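Local coordinates for tRNA-splicing endonuclease (Sulfolobus tokodaii, PDB 2CV8), which probably removes introns from precursor tRNA by cutting at both splice sites, leaving 2',3'-cyclic phosphate and 5'-hydroxyl ends, at residues D17-Y22 against E40-E45; L50-Y55 against S92-L97; H125-V130 against T154-I159. All blocks are in the same frame, centred on the assembly; numbering follows the deposited sequence.

Followed from the N terminus, the three contacts come in series: each closes before the next opens, so none nests within or crosses another. Contact 1 closes a short loop inside the N-terminal domain, pinning the segment ahead of strand 46-49 to helix 15-25. Contact 2 spans a longer excursion, joining helix 50-58 of that domain to helix 87-99 of the catalytic C-terminal domain. In the latter, contact 3 pairs strands 128-134 and 157-163 side by side and parallel, separated in the chain by strand 138-140 and helix 141-151. Contacts 2 and 3 touch, Val93 and Leu97 packing on Val130, whereas contact 1 touches neither, its centre about 20 and 27 Å from those of contacts 2 and 3.

Contact 1: residues D17-Y22 against E40-E45; sequences DARLIY and EEINSE
The guanidinium of Arg19 and the ring of Tyr22 are the two flat groups with which helix 15-25 holds the irregular segment 40-45, in the N-terminal domain of the endonuclease. At the guanidinium edge, close to its plane, sit Ile42 O and, not hydrogen-bonded, Asn43 OD1; over one face, offset toward the rim, lies Glu40 O, at too poor an angle for a hydrogen bond. The grip is side-on, with two nitrogens donating to one oxygen: NE of Arg19 reaches Ile42 O at 2.6 Å (N-H...O 145°), approaching in the carbonyl plane, while NH2 of Arg19 meets Ile42 O at 2.8 Å from above that plane. This fixes the rotation of the guanidinium, which the chain, extended from CG to NE, carries out from the helix. Glu40, bent at chi2 (43°), adds a long salt bridge, its OE1 3.9 Å from Arg19 NH1 but well out of the guanidinium plane, so charge alone acts there. The Tyr22 hydroxyl is bonded elsewhere, to Pro36 O, and Ile42 also packs on Pro30. Over one face of the Tyr22 ring comes Ile42 CD1, a CH-pi contact 3.7 Å from the centroid and 29° off the normal.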
loop_
_atom_site.group_PDB
_atom_site.type_symbol
_atom_site.label_atom_id
_atom_site.label_comp_id
_atom_site.label_asym_id
_atom_site.label_seq_id
_atom_site.Cartn_x
_atom_site.Cartn_y
_atom_site.Cartn_z
ATOM N N ASP B 17 17.326 10.721 -35.087
ATOM C CA ASP B 17 16.448 9.653 -34.623
ATOM C C ASP B 17 16.245 9.799 -33.124
ATOM O O ASP B 17 15.124 9.691 -32.620
ATOM C CB ASP B 17 17.076 8.291 -34.929
ATOM C CG ASP B 17 17.033 7.945 -36.404
ATOM O OD1 ASP B 17 17.271 8.848 -37.234
ATOM O OD2 ASP B 17 16.772 6.768 -36.733
ATOM N N ALA B 18 17.345 10.046 -32.420
ATOM C CA ALA B 18 17.314 10.232 -30.976
ATOM C C ALA B 18 16.347 11.356 -30.614
ATOM O O ALA B 18 15.354 11.126 -29.936
ATOM C CB ALA B 18 18.708 10.560 -30.464
ATOM N N ARG B 19 16.638 12.568 -31.076
ATOM C CA ARG B 19 15.788 13.727 -30.799
ATOM C C ARG B 19 14.322 13.517 -31.165
ATOM O O ARG B 19 13.440 14.098 -30.535
ATOM C CB ARG B 19 16.315 14.958 -31.540
ATOM C CG ARG B 19 17.597 15.515 -30.960
ATOM C CD ARG B 19 18.114 16.675 -31.780
ATOM N NE ARG B 19 19.262 17.317 -31.146
ATOM C CZ ARG B 19 19.939 18.327 -31.681
ATOM N NH1 ARG B 19 19.584 18.806 -32.865
ATOM N NH2 ARG B 19 20.962 18.864 -31.026
ATOM N N LEU B 20 14.066 12.706 -32.190
ATOM C CA LEU B 20 12.696 12.434 -32.616
ATOM C C LEU B 20 12.003 11.500 -31.627
ATOM O O LEU B 20 10.897 11.782 -31.157
ATOM C CB LEU B 20 12.684 11.817 -34.016
ATOM C CG LEU B 20 13.285 12.687 -35.123
ATOM C CD1 LEU B 20 13.129 11.989 -36.461
ATOM C CD2 LEU B 20 12.600 14.046 -35.149
ATOM N N ILE B 21 12.667 10.392 -31.309
ATOM C CA ILE B 21 12.138 9.417 -30.366
ATOM C C ILE B 21 11.863 10.082 -29.012
ATOM O O ILE B 21 10.911 9.734 -28.312
ATOM C CB ILE B 21 13.135 8.251 -30.170
ATOM C CG1 ILE B 21 13.357 7.529 -31.509
ATOM C CG2 ILE B 21 12.605 7.277 -29.127
ATOM C CD1 ILE B 21 14.455 6.488 -31.503
ATOM N N TYR B 22 12.700 11.047 -28.653
ATOM C CA TYR B 22 12.549 11.744 -27.389
ATOM C C TYR B 22 11.402 12.731 -27.491
ATOM O O TYR B 22 10.633 12.900 -26.549
ATOM C CB TYR B 22 13.837 12.486 -27.038
ATOM C CG TYR B 22 13.827 13.074 -25.651
ATOM C CD1 TYR B 22 13.948 12.258 -24.523
ATOM C CD2 TYR B 22 13.675 14.445 -25.460
ATOM C CE1 TYR B 22 13.921 12.796 -23.237
ATOM C CE2 TYR B 22 13.641 14.992 -24.177
ATOM C CZ TYR B 22 13.768 14.164 -23.072
ATOM O OH TYR B 22 13.753 14.717 -21.812
ATOM N N GLU B 40 15.738 19.513 -28.170
ATOM C CA GLU B 40 16.596 20.482 -28.808
ATOM C C GLU B 40 17.988 20.492 -28.173
ATOM O O GLU B 40 18.989 20.723 -28.853
ATOM C CB GLU B 40 15.911 21.848 -28.705
ATOM C CG GLU B 40 16.311 22.868 -29.740
ATOM C CD GLU B 40 16.408 22.298 -31.127
ATOM O OE1 GLU B 40 17.456 21.691 -31.441
ATOM O OE2 GLU B 40 15.441 22.453 -31.901
ATOM N N GLU B 41 18.064 20.221 -26.875
ATOM C CA GLU B 41 19.364 20.215 -26.204
ATOM C C GLU B 41 20.041 18.844 -26.113
ATOM O O GLU B 41 20.970 18.661 -25.332
ATOM C CB GLU B 41 19.244 20.852 -24.805
ATOM C CG GLU B 41 18.044 20.410 -23.977
ATOM C CD GLU B 41 17.822 21.290 -22.745
ATOM O OE1 GLU B 41 18.734 21.370 -21.891
ATOM O OE2 GLU B 41 16.732 21.901 -22.637
ATOM N N ILE B 42 19.587 17.891 -26.921
ATOM C CA ILE B 42 20.160 16.545 -26.933
ATOM C C ILE B 42 21.221 16.442 -28.027
ATOM O O ILE B 42 20.939 16.703 -29.201
ATOM C CB ILE B 42 19.073 15.450 -27.198
ATOM C CG1 ILE B 42 18.082 15.396 -26.032
ATOM C CG2 ILE B 42 19.741 14.081 -27.400
ATOM C CD1 ILE B 42 16.939 14.397 -26.223
ATOM N N ASN B 43 22.436 16.058 -27.647
ATOM C CA ASN B 43 23.531 15.927 -28.605
ATOM C C ASN B 43 24.268 14.621 -28.435
ATOM O O ASN B 43 25.264 14.371 -29.105
ATOM C CB ASN B 43 24.532 17.066 -28.446
ATOM C CG ASN B 43 23.948 18.398 -28.820
ATOM O OD1 ASN B 43 23.224 19.021 -28.037
ATOM N ND2 ASN B 43 24.243 18.848 -30.036
ATOM N N SER B 44 23.785 13.794 -27.524
ATOM C CA SER B 44 24.416 12.513 -27.288
ATOM C C SER B 44 23.397 11.417 -27.537
ATOM O O SER B 44 22.196 11.647 -27.438
ATOM C CB SER B 44 24.947 12.441 -25.859
ATOM O OG SER B 44 23.917 12.667 -24.913
ATOM N N GLU B 45 23.891 10.232 -27.872
ATOM C CA GLU B 45 23.051 9.075 -28.145
ATOM C C GLU B 45 21.951 8.894 -27.114
ATOM O O GLU B 45 22.173 9.016 -25.921
ATOM C CB GLU B 45 23.911 7.808 -28.226
ATOM C CG GLU B 45 25.115 7.785 -27.309
ATOM C CD GLU B 45 26.349 8.377 -27.954
ATOM O OE1 GLU B 45 27.451 8.234 -27.388
ATOM O OE2 GLU B 45 26.218 8.984 -29.034
#

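Contact 2: residues L50-Y55 against S92-L97; sequences LIEGVY and SVYEDL
Tyr94 of helix 87-99 enters between Ile51 and Tyr55, one turn apart on helix 50-58, and this is the tight part of the contact. Its chi1 of -177° sets CG anti to the backbone N and places the ring against the neighbouring helix. Ile51 CG2, itself anti to its backbone N, approaches the root of the ring obliquely, 3.4 Å from Tyr94 CG and 3.5 Å from Tyr94 CB. Farther out, Tyr94 CE2 lies 3.7 Å from Tyr55 CB. The two rings form an offset edge-to-face pair, the edge of Tyr94 turned to the face of Tyr55, with centroids 5.6 Å apart and planes at 73°. An alanine in place of Tyr94 would probably loosen the interface, because the ring that meets Ile51, Glu52 and Tyr55 would be lost.

The flanks are looser. Glu52 meets the phenol end mainly through its aliphatic CG, 3.8 Å from Tyr94 OH, while its carboxylate bonds to Gly28 N. On the partly exposed side, Glu95 lays CG 4.0 Å from Tyr55 CE1, and its OE2 has a long, weak ion pair with Lys58. No hydrogen bond joins the two segments, but the Tyr55 hydroxyl bonds to Glu99, farther along the same helix 87-99. With the axes of the two short segments 10.2 Å apart at closest approach and crossing at -49°, the arrangement is an oblique helix-helix packing, apolar and aromatic at its centre, that joins the N-terminal domain to the catalytic domain of a tRNA-intron endonuclease.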
loop_
_atom_site.group_PDB
_atom_site.type_symbol
_atom_site.label_atom_id
_atom_site.label_comp_id
_atom_site.label_asym_id
_atom_site.label_seq_id
_atom_site.Cartn_x
_atom_site.Cartn_y
_atom_site.Cartn_z
ATOM N N LEU B 50 14.972 -1.525 -21.892
ATOM C CA LEU B 50 14.222 -2.566 -22.582
ATOM C C LEU B 50 12.720 -2.319 -22.500
ATOM O O LEU B 50 12.001 -2.522 -23.478
ATOM C CB LEU B 50 14.564 -3.942 -22.015
ATOM C CG LEU B 50 15.810 -4.554 -22.655
ATOM C CD1 LEU B 50 16.249 -5.798 -21.896
ATOM C CD2 LEU B 50 15.502 -4.872 -24.115
ATOM N N ILE B 51 12.246 -1.866 -21.341
ATOM C CA ILE B 51 10.823 -1.590 -21.173
ATOM C C ILE B 51 10.353 -0.561 -22.207
ATOM O O ILE B 51 9.315 -0.742 -22.837
ATOM C CB ILE B 51 10.524 -1.098 -19.743
ATOM C CG1 ILE B 51 10.666 -2.263 -18.769
ATOM C CG2 ILE B 51 9.120 -0.554 -19.642
ATOM C CD1 ILE B 51 10.413 -1.881 -17.334
ATOM N N GLU B 52 11.119 0.509 -22.384
ATOM C CA GLU B 52 10.776 1.535 -23.360
ATOM C C GLU B 52 10.907 0.997 -24.793
ATOM O O GLU B 52 10.020 1.185 -25.634
ATOM C CB GLU B 52 11.696 2.743 -23.206
ATOM C CG GLU B 52 11.527 3.482 -21.913
ATOM C CD GLU B 52 12.336 4.752 -21.878
ATOM O OE1 GLU B 52 13.578 4.666 -21.941
ATOM O OE2 GLU B 52 11.730 5.839 -21.792
ATOM N N GLY B 53 12.030 0.338 -25.067
ATOM C CA GLY B 53 12.255 -0.207 -26.392
ATOM C C GLY B 53 11.191 -1.200 -26.833
ATOM O O GLY B 53 10.710 -1.148 -27.969
ATOM N N VAL B 54 10.830 -2.113 -25.939
ATOM C CA VAL B 54 9.828 -3.114 -26.248
ATOM C C VAL B 54 8.501 -2.414 -26.543
ATOM O O VAL B 54 7.768 -2.815 -27.448
ATOM C CB VAL B 54 9.672 -4.137 -25.071
ATOM C CG1 VAL B 54 8.507 -5.092 -25.334
ATOM C CG2 VAL B 54 10.957 -4.945 -24.918
ATOM N N TYR B 55 8.198 -1.357 -25.792
ATOM C CA TYR B 55 6.958 -0.618 -26.012
ATOM C C TYR B 55 6.959 0.017 -27.401
ATOM O O TYR B 55 6.031 -0.201 -28.191
ATOM C CB TYR B 55 6.777 0.484 -24.963
ATOM C CG TYR B 55 5.478 1.245 -25.129
ATOM C CD1 TYR B 55 4.253 0.583 -25.057
ATOM C CD2 TYR B 55 5.471 2.613 -25.402
ATOM C CE1 TYR B 55 3.054 1.257 -25.257
ATOM C CE2 TYR B 55 4.272 3.299 -25.607
ATOM C CZ TYR B 55 3.069 2.607 -25.532
ATOM O OH TYR B 55 1.877 3.250 -25.739
ATOM N N SER B 92 3.970 -4.330 -17.890
ATOM C CA SER B 92 2.514 -4.266 -17.849
ATOM C C SER B 92 2.034 -2.901 -17.389
ATOM O O SER B 92 1.117 -2.336 -17.991
ATOM C CB SER B 92 1.949 -5.359 -16.936
ATOM O OG SER B 92 2.159 -6.642 -17.508
ATOM N N VAL B 93 2.649 -2.364 -16.336
ATOM C CA VAL B 93 2.247 -1.045 -15.853
ATOM C C VAL B 93 2.769 0.035 -16.808
ATOM O O VAL B 93 2.053 0.992 -17.120
ATOM C CB VAL B 93 2.781 -0.733 -14.420
ATOM C CG1 VAL B 93 2.244 0.620 -13.949
ATOM C CG2 VAL B 93 2.354 -1.806 -13.439
ATOM N N TYR B 94 4.005 -0.112 -17.277
ATOM C CA TYR B 94 4.550 0.882 -18.193
ATOM C C TYR B 94 3.610 1.067 -19.366
ATOM O O TYR B 94 3.156 2.181 -19.653
ATOM C CB TYR B 94 5.905 0.462 -18.751
ATOM C CG TYR B 94 6.494 1.528 -19.653
ATOM C CD1 TYR B 94 7.225 2.583 -19.130
ATOM C CD2 TYR B 94 6.259 1.510 -21.015
ATOM C CE1 TYR B 94 7.709 3.595 -19.941
ATOM C CE2 TYR B 94 6.730 2.522 -21.842
ATOM C CZ TYR B 94 7.452 3.564 -21.298
ATOM O OH TYR B 94 7.868 4.587 -22.110
ATOM N N GLU B 95 3.335 -0.045 -20.042
ATOM C CA GLU B 95 2.469 -0.071 -21.211
ATOM C C GLU B 95 1.075 0.483 -20.935
ATOM O O GLU B 95 0.606 1.376 -21.640
ATOM C CB GLU B 95 2.354 -1.501 -21.722
ATOM C CG GLU B 95 1.507 -1.643 -22.955
ATOM C CD GLU B 95 1.272 -3.091 -23.298
ATOM O OE1 GLU B 95 0.645 -3.792 -22.468
ATOM O OE2 GLU B 95 1.717 -3.525 -24.386
ATOM N N ASP B 96 0.418 -0.060 -19.913
ATOM C CA ASP B 96 -0.926 0.358 -19.545
ATOM C C ASP B 96 -0.982 1.855 -19.306
ATOM O O ASP B 96 -1.866 2.544 -19.811
ATOM C CB ASP B 96 -1.371 -0.392 -18.290
ATOM C CG ASP B 96 -2.811 -0.070 -17.872
ATOM O OD1 ASP B 96 -3.002 0.730 -16.927
ATOM O OD2 ASP B 96 -3.750 -0.627 -18.482
ATOM N N LEU B 97 -0.029 2.363 -18.539
ATOM C CA LEU B 97 -0.005 3.777 -18.254
ATOM C C LEU B 97 0.323 4.575 -19.497
ATOM O O LEU B 97 -0.272 5.625 -19.756
ATOM C CB LEU B 97 1.007 4.078 -17.154
ATOM C CG LEU B 97 0.560 3.660 -15.750
ATOM C CD1 LEU B 97 1.538 4.196 -14.716
ATOM C CD2 LEU B 97 -0.834 4.205 -15.476
#

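Contact 3: residues H125-V130 against T154-I159; sequences HAPYLV and TRKELI
Segment 154-159 overlaps strand 157-163, which runs parallel to strand 128-134 in the mixed sheet of the catalytic C-terminal domain; helix 141-151 lies between them in the chain. Lys156, a predicted active-site residue, is extended beyond CG and crosses Pro127 obliquely: its CD is 3.7 Å from Pro127 O and its NZ 3.8 Å from Pro127 CG. Pro127 also touches Tyr117, another predicted catalytic residue, so the contact lies at the probable active site, to which the poorly ordered His125 would also belong. Glu157 follows, side by side with Tyr128 and pointing the same way, its CB 3.5 Å from Tyr128 CD2 at the ring edge. Glu157 O accepts the N-H of Leu129 in the carbonyl plane at 2.8 Å (N-H...O 147°). Leu158 swings CD2 to within 4.1 Å of Leu129 CB, on the opposite face of the sheet from Glu157 and Ile159, and packs on Val150 of helix 141-151. Ile159, which also meets Leu178 of the second subunit, gives its N-H weakly to Leu129 O at 2.8 Å. Its own carbonyl receives a CA-H...O contact, Val130 CA lying 3.1 Å from Ile159 O.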
loop_
_atom_site.group_PDB
_atom_site.type_symbol
_atom_site.label_atom_id
_atom_site.label_comp_id
_atom_site.label_asym_id
_atom_site.label_seq_id
_atom_site.Cartn_x
_atom_site.Cartn_y
_atom_site.Cartn_z
ATOM N N HIS B 125 2.506 18.793 -15.193
ATOM C CA HIS B 125 1.940 18.507 -13.876
ATOM C C HIS B 125 2.953 17.816 -12.959
ATOM O O HIS B 125 4.024 17.396 -13.405
ATOM C CB HIS B 125 0.691 17.621 -14.011
ATOM C CG HIS B 125 -0.441 18.262 -14.756
ATOM N ND1 HIS B 125 -1.606 17.588 -15.059
ATOM C CD2 HIS B 125 -0.593 19.512 -15.257
ATOM C CE1 HIS B 125 -2.423 18.394 -15.713
ATOM N NE2 HIS B 125 -1.832 19.567 -15.847
ATOM N N ALA B 126 2.609 17.717 -11.676
ATOM C CA ALA B 126 3.473 17.062 -10.700
ATOM C C ALA B 126 3.451 15.569 -11.013
ATOM O O ALA B 126 2.441 15.035 -11.461
ATOM C CB ALA B 126 2.975 17.318 -9.286
ATOM N N PRO B 127 4.569 14.877 -10.758
ATOM C CA PRO B 127 4.784 13.446 -10.993
ATOM C C PRO B 127 4.148 12.489 -9.998
ATOM O O PRO B 127 4.355 12.613 -8.793
ATOM C CB PRO B 127 6.310 13.311 -10.966
ATOM C CG PRO B 127 6.831 14.734 -10.968
ATOM C CD PRO B 127 5.791 15.495 -10.232
ATOM N N TYR B 128 3.381 11.532 -10.506
ATOM C CA TYR B 128 2.777 10.526 -9.643
ATOM C C TYR B 128 3.793 9.400 -9.606
ATOM O O TYR B 128 4.339 9.021 -10.633
ATOM C CB TYR B 128 1.447 10.019 -10.215
ATOM C CG TYR B 128 0.379 11.077 -10.219
ATOM C CD1 TYR B 128 0.121 11.835 -11.361
ATOM C CD2 TYR B 128 -0.313 11.387 -9.051
ATOM C CE1 TYR B 128 -0.801 12.886 -11.335
ATOM C CE2 TYR B 128 -1.233 12.434 -9.012
ATOM C CZ TYR B 128 -1.471 13.181 -10.157
ATOM O OH TYR B 128 -2.367 14.228 -10.118
ATOM N N LEU B 129 4.068 8.880 -8.423
ATOM C CA LEU B 129 5.025 7.796 -8.281
ATOM C C LEU B 129 4.291 6.470 -8.230
ATOM O O LEU B 129 3.364 6.289 -7.443
ATOM C CB LEU B 129 5.844 7.991 -7.010
ATOM C CG LEU B 129 7.166 8.745 -7.146
ATOM C CD1 LEU B 129 7.102 9.777 -8.256
ATOM C CD2 LEU B 129 7.481 9.390 -5.814
ATOM N N VAL B 130 4.707 5.539 -9.077
ATOM C CA VAL B 130 4.058 4.242 -9.122
ATOM C C VAL B 130 5.040 3.113 -8.876
ATOM O O VAL B 130 6.186 3.147 -9.328
ATOM C CB VAL B 130 3.363 3.982 -10.509
ATOM C CG1 VAL B 130 2.600 2.667 -10.476
ATOM C CG2 VAL B 130 2.411 5.118 -10.863
ATOM N N THR B 154 9.034 12.890 -0.690
ATOM C CA THR B 154 8.964 13.987 -1.657
ATOM C C THR B 154 7.494 14.384 -1.661
ATOM O O THR B 154 7.004 15.059 -2.568
ATOM C CB THR B 154 9.373 13.540 -3.087
ATOM O OG1 THR B 154 10.697 12.991 -3.064
ATOM C CG2 THR B 154 9.360 14.724 -4.040
ATOM N N ARG B 155 6.806 13.938 -0.614
ATOM C CA ARG B 155 5.388 14.188 -0.411
ATOM C C ARG B 155 4.603 14.294 -1.716
ATOM O O ARG B 155 3.937 15.295 -1.982
ATOM C CB ARG B 155 5.187 15.448 0.437
ATOM C CG ARG B 155 4.080 15.304 1.477
ATOM C CD ARG B 155 2.727 15.054 0.819
ATOM N NE ARG B 155 1.735 14.538 1.760
ATOM C CZ ARG B 155 0.446 14.373 1.473
ATOM N NH1 ARG B 155 -0.016 14.688 0.269
ATOM N NH2 ARG B 155 -0.380 13.885 2.387
ATOM N N LYS B 156 4.703 13.251 -2.532
ATOM C CA LYS B 156 3.985 13.185 -3.799
ATOM C C LYS B 156 2.974 12.053 -3.673
ATOM O O LYS B 156 2.730 11.561 -2.570
ATOM C CB LYS B 156 4.955 12.921 -4.951
ATOM C CG LYS B 156 5.878 14.092 -5.224
ATOM C CD LYS B 156 6.837 13.814 -6.359
ATOM C CE LYS B 156 7.611 15.073 -6.714
ATOM N NZ LYS B 156 8.710 14.799 -7.677
ATOM N N GLU B 157 2.386 11.630 -4.783
ATOM C CA GLU B 157 1.407 10.558 -4.711
ATOM C C GLU B 157 1.975 9.173 -5.012
ATOM O O GLU B 157 2.370 8.888 -6.142
ATOM C CB GLU B 157 0.240 10.865 -5.644
ATOM C CG GLU B 157 -0.621 12.025 -5.161
ATOM C CD GLU B 157 -1.355 11.714 -3.862
ATOM O OE1 GLU B 157 -0.690 11.374 -2.858
ATOM O OE2 GLU B 157 -2.601 11.808 -3.844
ATOM N N LEU B 158 2.018 8.315 -3.990
ATOM C CA LEU B 158 2.522 6.950 -4.149
ATOM C C LEU B 158 1.367 6.047 -4.574
ATOM O O LEU B 158 0.269 6.111 -4.013
ATOM C CB LEU B 158 3.126 6.450 -2.836
ATOM C CG LEU B 158 3.964 5.170 -2.903
ATOM C CD1 LEU B 158 3.075 3.999 -3.251
ATOM C CD2 LEU B 158 5.081 5.325 -3.932
ATOM N N ILE B 159 1.626 5.185 -5.552
ATOM C CA ILE B 159 0.596 4.296 -6.086
ATOM C C ILE B 159 1.126 2.920 -6.469
ATOM O O ILE B 159 2.165 2.802 -7.111
ATOM C CB ILE B 159 -0.066 4.944 -7.327
ATOM C CG1 ILE B 159 -0.789 6.221 -6.912
ATOM C CG2 ILE B 159 -1.057 3.993 -7.970
ATOM C CD1 ILE B 159 -1.538 6.881 -8.032
#